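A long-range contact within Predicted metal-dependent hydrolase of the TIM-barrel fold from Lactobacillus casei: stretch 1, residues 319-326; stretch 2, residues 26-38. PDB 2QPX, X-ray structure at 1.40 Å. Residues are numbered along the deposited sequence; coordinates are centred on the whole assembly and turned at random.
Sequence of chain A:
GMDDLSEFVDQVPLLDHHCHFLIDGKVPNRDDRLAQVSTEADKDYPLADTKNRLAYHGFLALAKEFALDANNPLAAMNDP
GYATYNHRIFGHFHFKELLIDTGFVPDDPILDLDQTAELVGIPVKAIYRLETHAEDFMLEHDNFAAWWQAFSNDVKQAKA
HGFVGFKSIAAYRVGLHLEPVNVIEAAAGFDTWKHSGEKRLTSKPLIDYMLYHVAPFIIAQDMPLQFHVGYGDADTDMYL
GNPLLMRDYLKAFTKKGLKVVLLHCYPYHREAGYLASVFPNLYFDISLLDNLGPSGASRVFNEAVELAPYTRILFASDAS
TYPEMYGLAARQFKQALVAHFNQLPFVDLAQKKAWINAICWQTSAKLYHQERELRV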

ATOM      1  N   ALA A 319      10.227  12.341  18.258  1.00 13.16           N
ATOM      2  CA  ALA A 319      11.544  12.919  18.181  1.00 13.94           C
ATOM      3  C   ALA A 319      12.384  12.589  19.421  1.00 14.20           C
ATOM      4  O   ALA A 319      11.858  12.474  20.536  1.00 14.39           O
ATOM      5  CB  ALA A 319      11.440  14.455  18.012  1.00 14.00           C
ATOM      6  N   SER A 320      13.698  12.455  19.212  1.00 14.05           N
ATOM      7  CA  SER A 320      14.671  12.368  20.289  1.00 13.97           C
ATOM      8  C   SER A 320      15.812  13.281  19.987  1.00 14.46           C
ATOM      9  O   SER A 320      15.949  13.802  18.875  1.00 15.64           O
ATOM     10  CB  SER A 320      15.251  10.954  20.490  1.00 15.52           C
ATOM     11  OG  SER A 320      16.231  10.602  19.549  1.00 16.12           O
ATOM     12  N   THR A 321      16.671  13.396  20.996  1.00 14.73           N
ATOM     13  CA  THR A 321      18.062  13.834  20.863  1.00 13.53           C
ATOM     14  C   THR A 321      18.245  15.349  20.719  1.00 14.39           C
ATOM     15  O   THR A 321      18.876  15.971  21.563  1.00 15.63           O
ATOM     16  CB  THR A 321      18.776  13.027  19.720  1.00 13.51           C
ATOM     17  OG1 THR A 321      18.731  11.635  20.021  1.00 15.41           O
ATOM     18  CG2 THR A 321      20.258  13.471  19.537  1.00 14.88           C
ATOM     19  N   TYR A 322      17.692  15.934  19.666  1.00 14.54           N
ATOM     20  CA  TYR A 322      17.841  17.329  19.366  1.00 13.95           C
ATOM     21  C   TYR A 322      16.557  17.992  18.952  1.00 15.50           C
ATOM     22  O   TYR A 322      15.695  17.370  18.344  1.00 16.65           O
ATOM     23  CB  TYR A 322      18.873  17.485  18.248  1.00 14.92           C
ATOM     24  CG  TYR A 322      20.348  17.313  18.591  1.00 15.71           C
ATOM     25  CD1 TYR A 322      20.896  17.827  19.762  1.00 15.93           C
ATOM     26  CD2 TYR A 322      21.211  16.693  17.705  1.00 15.09           C
ATOM     27  CE1 TYR A 322      22.266  17.750  20.005  1.00 16.32           C
ATOM     28  CE2 TYR A 322      22.567  16.624  17.928  1.00 16.29           C
ATOM     29  CZ  TYR A 322      23.098  17.144  19.092  1.00 15.03           C
ATOM     30  OH  TYR A 322      24.448  17.053  19.259  1.00 17.75           O
ATOM     31  N   PRO A 323      16.432  19.301  19.221  1.00 14.68           N
ATOM     32  CA  PRO A 323      15.179  19.994  18.916  1.00 14.71           C
ATOM     33  C   PRO A 323      14.836  20.079  17.446  1.00 15.10           C
ATOM     34  O   PRO A 323      13.660  20.210  17.111  1.00 15.06           O
ATOM     35  CB  PRO A 323      15.359  21.370  19.553  1.00 15.39           C
ATOM     36  CG  PRO A 323      16.872  21.571  19.580  1.00 15.95           C
ATOM     37  CD  PRO A 323      17.401  20.187  19.911  1.00 15.65           C
ATOM     38  N   GLU A 324      15.833  19.979  16.573  1.00 15.43           N
ATOM     39  CA  GLU A 324      15.535  19.948  15.126  1.00 16.63           C
ATOM     40  C   GLU A 324      14.582  18.826  14.739  1.00 17.15           C
ATOM     41  O   GLU A 324      13.790  18.991  13.807  1.00 16.74           O
ATOM     42  CB  GLU A 324      16.802  19.793  14.285  1.00 17.73           C
ATOM     43  CG  GLU A 324      17.745  20.968  14.327  1.00 17.27           C
ATOM     44  CD  GLU A 324      18.763  20.960  15.476  1.00 18.73           C
ATOM     45  OE1 GLU A 324      18.591  20.262  16.485  1.00 18.51           O
ATOM     46  OE2 GLU A 324      19.720  21.768  15.396  1.00 19.99           O
HETATM   47  N   MSE A 325      14.694  17.674  15.394  1.00 14.71           N
HETATM   48  CA  MSE A 325      13.851  16.564  15.014  1.00 16.04           C
HETATM   49  C   MSE A 325      12.420  16.852  15.451  1.00 15.64           C
HETATM   50  O   MSE A 325      11.474  16.491  14.752  1.00 15.90           O
HETATM   51  CB  MSE A 325      14.362  15.253  15.597  1.00 15.28           C
HETATM   52  CG  MSE A 325      13.585  13.999  15.164  1.00 15.78           C
HETATM   53 SE   MSE A 325      14.477  12.380  15.672  0.80 16.44          SE
HETATM   54  CE  MSE A 325      13.150  11.099  14.973  1.00 17.64           C
ATOM     55  N   TYR A 326      12.254  17.471  16.635  1.00 14.09           N
ATOM     56  CA  TYR A 326      10.944  17.917  17.041  1.00 13.64           C
ATOM     57  C   TYR A 326      10.373  18.972  16.070  1.00 14.55           C
ATOM     58  O   TYR A 326       9.190  18.898  15.635  1.00 15.37           O
ATOM     59  CB  TYR A 326      11.018  18.545  18.439  1.00 13.54           C
ATOM     60  CG  TYR A 326      11.071  17.535  19.595  1.00 14.36           C
ATOM     61  CD1 TYR A 326      12.262  17.013  20.061  1.00 14.05           C
ATOM     62  CD2 TYR A 326       9.886  17.093  20.196  1.00 13.99           C
ATOM     63  CE1 TYR A 326      12.275  16.103  21.103  1.00 15.59           C
ATOM     64  CE2 TYR A 326       9.889  16.197  21.251  1.00 13.86           C
ATOM     65  CZ  TYR A 326      11.081  15.724  21.706  1.00 13.98           C
ATOM     66  OH  TYR A 326      11.040  14.847  22.757  1.00 14.70           O
TER
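Stretch 2 (26-38) KVPNRDDRLAQVS

Stretch 2 enters as a loop through Asn29 and then runs as a single helix from Arg30 to Val37, held by backbone hydrogen bonds such as Arg33 N to Asn29 O at 2.9 Å, Leu34 N to Arg30 O at 2.9 Å and Val37 N to Arg33 O at 3.0 Å. Its register on stretch 1 follows from the nearest CA pairs: Leu34 CA lies 7.3 Å from Tyr322 CA, and Val37 CA lies 7.2 Å from Thr321 CA. The two stretches bury 492 Å² between them, both sides summed.

Lys26 points its CA-to-CB bond away and makes no contact. Val27 points toward stretch 1, and its CG1 stands 4.2 Å from Tyr322 OH. The stronger link here is through water 1, which donates to Val27 O at 2.7 Å and accepts from Tyr322 OH at 2.7 Å, so the phenol is tied to the loop before the helix. Pro28 and Asn29 make no contact; Asn29 occupies the N-cap position, but its side chain forms no capping bond.

At Arg30 the helix meets the far end of the tyrosine: Tyr322 OH is 3.4 Å from Arg30 CA. The Arg30 side chain, extended with chi1 to chi3 all t, leaves sideways and reaches Glu324. Arg30 NH2 donates to Glu324 OE2 at 2.8 Å with an N-H...O angle of 146°, a hydrogen bond within a salt bridge, and the carboxylate oxygen lies at the guanidinium edge, near its plane. Water 2 adds a second connection, accepting from Arg30 NE at 2.9 Å and donating to Glu324 OE1 at 2.8 Å.

Asp31 and Asp32 point away. One turn after Arg30, Arg33 places CB 3.7 Å from Tyr322 CE2, while its NH2 donates to water 3 at 3.1 Å; that water also hydrogen-bonds Thr321 OG1 at 2.7 Å. Leu34 starts sideways, yet its end comes nearer, with CD2 3.5 Å from Tyr322 CD2 and 3.7 Å from Glu324 OE1. The Leu34 methyl and Arg33 CB both approach the tyrosine ring obliquely.

Ala35 and Gln36 are out of reach. Val37 points toward stretch 1 and has 84 Å² covered, the largest share in stretch 2. Its CG2 is 3.3 Å from Ser320 OG, 3.5 Å from Thr321 OG1 and 3.9 Å from Met325 SE, the selenium of a selenomethionine. One methyl thus touches three residues, two of which are joined by a 2.7 Å hydrogen bond between Ser320 OG and Thr321 OG1. Ser38 then turns away, its OG donating to Ala35 O at 2.6 Å.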

ATOM      1  N   LYS A  26      26.167  19.977  24.820  1.00 17.38           N
ATOM      2  CA  LYS A  26      27.632  20.115  24.770  1.00 20.69           C
ATOM      3  C   LYS A  26      28.343  19.000  24.001  1.00 20.97           C
ATOM      4  O   LYS A  26      29.553  19.081  23.772  1.00 21.70           O
ATOM      5  CB  LYS A  26      28.188  20.191  26.202  1.00 20.86           C
ATOM      6  CG  LYS A  26      27.613  21.321  26.997  1.00 21.12           C
ATOM      7  CD  LYS A  26      28.289  21.447  28.393  1.00 24.58           C
ATOM      8  CE  LYS A  26      27.885  20.282  29.314  1.00 26.07           C
ATOM      9  NZ  LYS A  26      26.399  20.224  29.518  1.00 29.44           N
ATOM     10  N   VAL A  27      27.622  17.939  23.602  1.00 20.80           N
ATOM     11  CA  VAL A  27      28.244  16.851  22.843  1.00 21.71           C
ATOM     12  C   VAL A  27      28.923  17.384  21.589  1.00 21.08           C
ATOM     13  O   VAL A  27      28.331  18.139  20.845  1.00 21.03           O
ATOM     14  CB  VAL A  27      27.143  15.774  22.477  1.00 22.63           C
ATOM     15  CG1 VAL A  27      27.519  14.942  21.260  1.00 31.42           C
ATOM     16  CG2 VAL A  27      26.837  14.929  23.731  1.00 24.18           C
ATOM     17  N   PRO A  28      30.188  17.020  21.365  1.00 23.28           N
ATOM     18  CA  PRO A  28      30.948  17.720  20.325  1.00 26.67           C
ATOM     19  C   PRO A  28      30.596  17.484  18.850  1.00 27.78           C
ATOM     20  O   PRO A  28      30.680  18.435  18.044  1.00 31.14           O
ATOM     21  CB  PRO A  28      32.404  17.272  20.611  1.00 28.96           C
ATOM     22  CG  PRO A  28      32.258  15.939  21.255  1.00 31.24           C
ATOM     23  CD  PRO A  28      31.042  16.101  22.141  1.00 26.38           C
ATOM     24  N   ASN A  29      30.178  16.275  18.499  1.00 25.61           N
ATOM     25  CA  ASN A  29      29.991  15.914  17.068  1.00 23.60           C
ATOM     26  C   ASN A  29      28.519  16.104  16.673  1.00 20.20           C
ATOM     27  O   ASN A  29      27.848  15.182  16.226  1.00 21.23           O
ATOM     28  CB  ASN A  29      30.462  14.468  16.816  1.00 24.18           C
ATOM     29  CG  ASN A  29      29.817  13.438  17.761  1.00 27.95           C
ATOM     30  OD1 ASN A  29      29.314  13.781  18.853  1.00 31.30           O
ATOM     31  ND2 ASN A  29      29.835  12.157  17.347  1.00 30.07           N
ATOM     32  N   ARG A  30      28.030  17.325  16.825  1.00 19.43           N
ATOM     33  CA  ARG A  30      26.616  17.639  16.653  1.00 19.37           C
ATOM     34  C   ARG A  30      26.095  17.308  15.229  1.00 19.58           C
ATOM     35  O   ARG A  30      25.020  16.715  15.068  1.00 19.37           O
ATOM     36  CB  ARG A  30      26.369  19.097  17.011  1.00 20.27           C
ATOM     37  CG  ARG A  30      24.995  19.576  16.753  1.00 18.81           C
ATOM     38  CD  ARG A  30      24.709  20.883  17.564  1.00 20.42           C
ATOM     39  NE  ARG A  30      23.467  21.455  17.096  1.00 17.74           N
ATOM     40  CZ  ARG A  30      23.309  22.636  16.551  1.00 18.24           C
ATOM     41  NH1 ARG A  30      24.273  23.529  16.595  1.00 20.15           N
ATOM     42  NH2 ARG A  30      22.141  22.954  16.063  1.00 17.82           N
ATOM     43  N   ASP A  31      26.835  17.685  14.188  1.00 19.50           N
ATOM     44  CA  ASP A  31      26.430  17.366  12.796  1.00 19.95           C
ATOM     45  C   ASP A  31      26.234  15.847  12.625  1.00 19.45           C
ATOM     46  O   ASP A  31      25.198  15.387  12.138  1.00 19.42           O
ATOM     47  CB  ASP A  31      27.497  17.874  11.829  1.00 20.53           C
ATOM     48  CG  ASP A  31      27.093  17.838  10.377  1.00 25.36           C
ATOM     49  OD1 ASP A  31      26.010  17.426  10.021  1.00 26.01           O
ATOM     50  OD2 ASP A  31      27.864  18.354   9.540  1.00 34.81           O
ATOM     51  N   ASP A  32      27.203  15.061  13.056  1.00 18.68           N
ATOM     52  CA  ASP A  32      27.099  13.609  12.925  1.00 19.73           C
ATOM     53  C   ASP A  32      25.952  13.046  13.777  1.00 18.10           C
ATOM     54  O   ASP A  32      25.252  12.117  13.342  1.00 18.33           O
ATOM     55  CB  ASP A  32      28.416  12.926  13.275  1.00 21.73           C
ATOM     56  CG  ASP A  32      29.488  13.094  12.203  1.00 23.72           C
ATOM     57  OD1 ASP A  32      29.239  13.633  11.096  1.00 26.56           O
ATOM     58  OD2 ASP A  32      30.604  12.645  12.508  1.00 30.41           O
ATOM     59  N   ARG A  33      25.747  13.587  14.968  1.00 18.67           N
ATOM     60  CA  ARG A  33      24.630  13.137  15.813  1.00 17.14           C
ATOM     61  C   ARG A  33      23.278  13.465  15.190  1.00 16.68           C
ATOM     62  O   ARG A  33      22.320  12.690  15.310  1.00 17.54           O
ATOM     63  CB  ARG A  33      24.717  13.672  17.261  1.00 19.52           C
ATOM     64  CG  ARG A  33      25.892  13.102  18.075  1.00 20.61           C
ATOM     65  CD  ARG A  33      25.775  11.601  18.399  1.00 21.97           C
ATOM     66  NE  ARG A  33      24.615  11.224  19.234  1.00 22.63           N
ATOM     67  CZ  ARG A  33      24.604  11.142  20.561  1.00 23.62           C
ATOM     68  NH1 ARG A  33      25.680  11.410  21.280  1.00 24.41           N
ATOM     69  NH2 ARG A  33      23.516  10.743  21.175  1.00 22.32           N
ATOM     70  N   LEU A  34      23.160  14.612  14.556  1.00 17.43           N
ATOM     71  CA  LEU A  34      21.966  14.973  13.814  1.00 16.14           C
ATOM     72  C   LEU A  34      21.734  13.974  12.665  1.00 17.33           C
ATOM     73  O   LEU A  34      20.617  13.492  12.445  1.00 18.24           O
ATOM     74  CB  LEU A  34      22.065  16.410  13.244  1.00 18.51           C
ATOM     75  CG  LEU A  34      21.682  17.531  14.186  1.00 19.71           C
ATOM     76  CD1 LEU A  34      22.211  18.922  13.681  1.00 20.62           C
ATOM     77  CD2 LEU A  34      20.134  17.542  14.454  1.00 19.80           C
ATOM     78  N   ALA A  35      22.786  13.673  11.920  1.00 17.44           N
ATOM     79  CA  ALA A  35      22.682  12.672  10.854  1.00 18.00           C
ATOM     80  C   ALA A  35      22.264  11.314  11.406  1.00 16.29           C
ATOM     81  O   ALA A  35      21.355  10.674  10.884  1.00 17.08           O
ATOM     82  CB  ALA A  35      23.998  12.588  10.061  1.00 19.08           C
ATOM     83  N   GLN A  36      22.884  10.889  12.494  1.00 16.95           N
ATOM     84  CA  GLN A  36      22.633   9.561  13.032  1.00 18.19           C
ATOM     85  C   GLN A  36      21.175   9.445  13.518  1.00 16.92           C
ATOM     86  O   GLN A  36      20.548   8.400  13.293  1.00 19.18           O
ATOM     87  CB  GLN A  36      23.648   9.219  14.128  1.00 19.38           C
ATOM     88  CG  GLN A  36      25.053   9.015  13.559  1.00 24.11           C
ATOM     89  CD  GLN A  36      26.190   9.094  14.602  1.00 29.26           C
ATOM     90  OE1 GLN A  36      25.966   9.480  15.727  1.00 31.42           O
ATOM     91  NE2 GLN A  36      27.415   8.728  14.197  1.00 37.57           N
ATOM     92  N   VAL A  37      20.599  10.513  14.105  1.00 16.22           N
ATOM     93  CA  VAL A  37      19.249  10.432  14.606  1.00 17.17           C
ATOM     94  C   VAL A  37      18.186  10.629  13.511  1.00 16.89           C
ATOM     95  O   VAL A  37      17.011  10.306  13.718  1.00 17.98           O
ATOM     96  CB  VAL A  37      19.036  11.395  15.809  1.00 16.71           C
ATOM     97  CG1 VAL A  37      18.779  12.832  15.349  1.00 17.28           C
ATOM     98  CG2 VAL A  37      17.874  10.868  16.699  1.00 18.23           C
ATOM     99  N   SER A  38      18.610  11.083  12.328  1.00 16.86           N
ATOM    100  CA  SER A  38      17.705  11.354  11.221  1.00 17.78           C
ATOM    101  C   SER A  38      17.210  10.107  10.506  1.00 18.32           C
ATOM    102  O   SER A  38      16.423  10.216   9.557  1.00 19.51           O
ATOM    103  CB  SER A  38      18.368  12.283  10.198  1.00 19.17           C
ATOM    104  OG  SER A  38      19.354  11.609   9.440  1.00 18.04           O
TER
HETATM  105  O   HOH W   1      25.790  19.008  20.636  1.00 20.83           O
HETATM  106  O   HOH W   2      20.929  20.430  17.941  1.00 19.82           O
HETATM  107  O   HOH W   3      20.938  10.063  19.639  1.00 21.46           O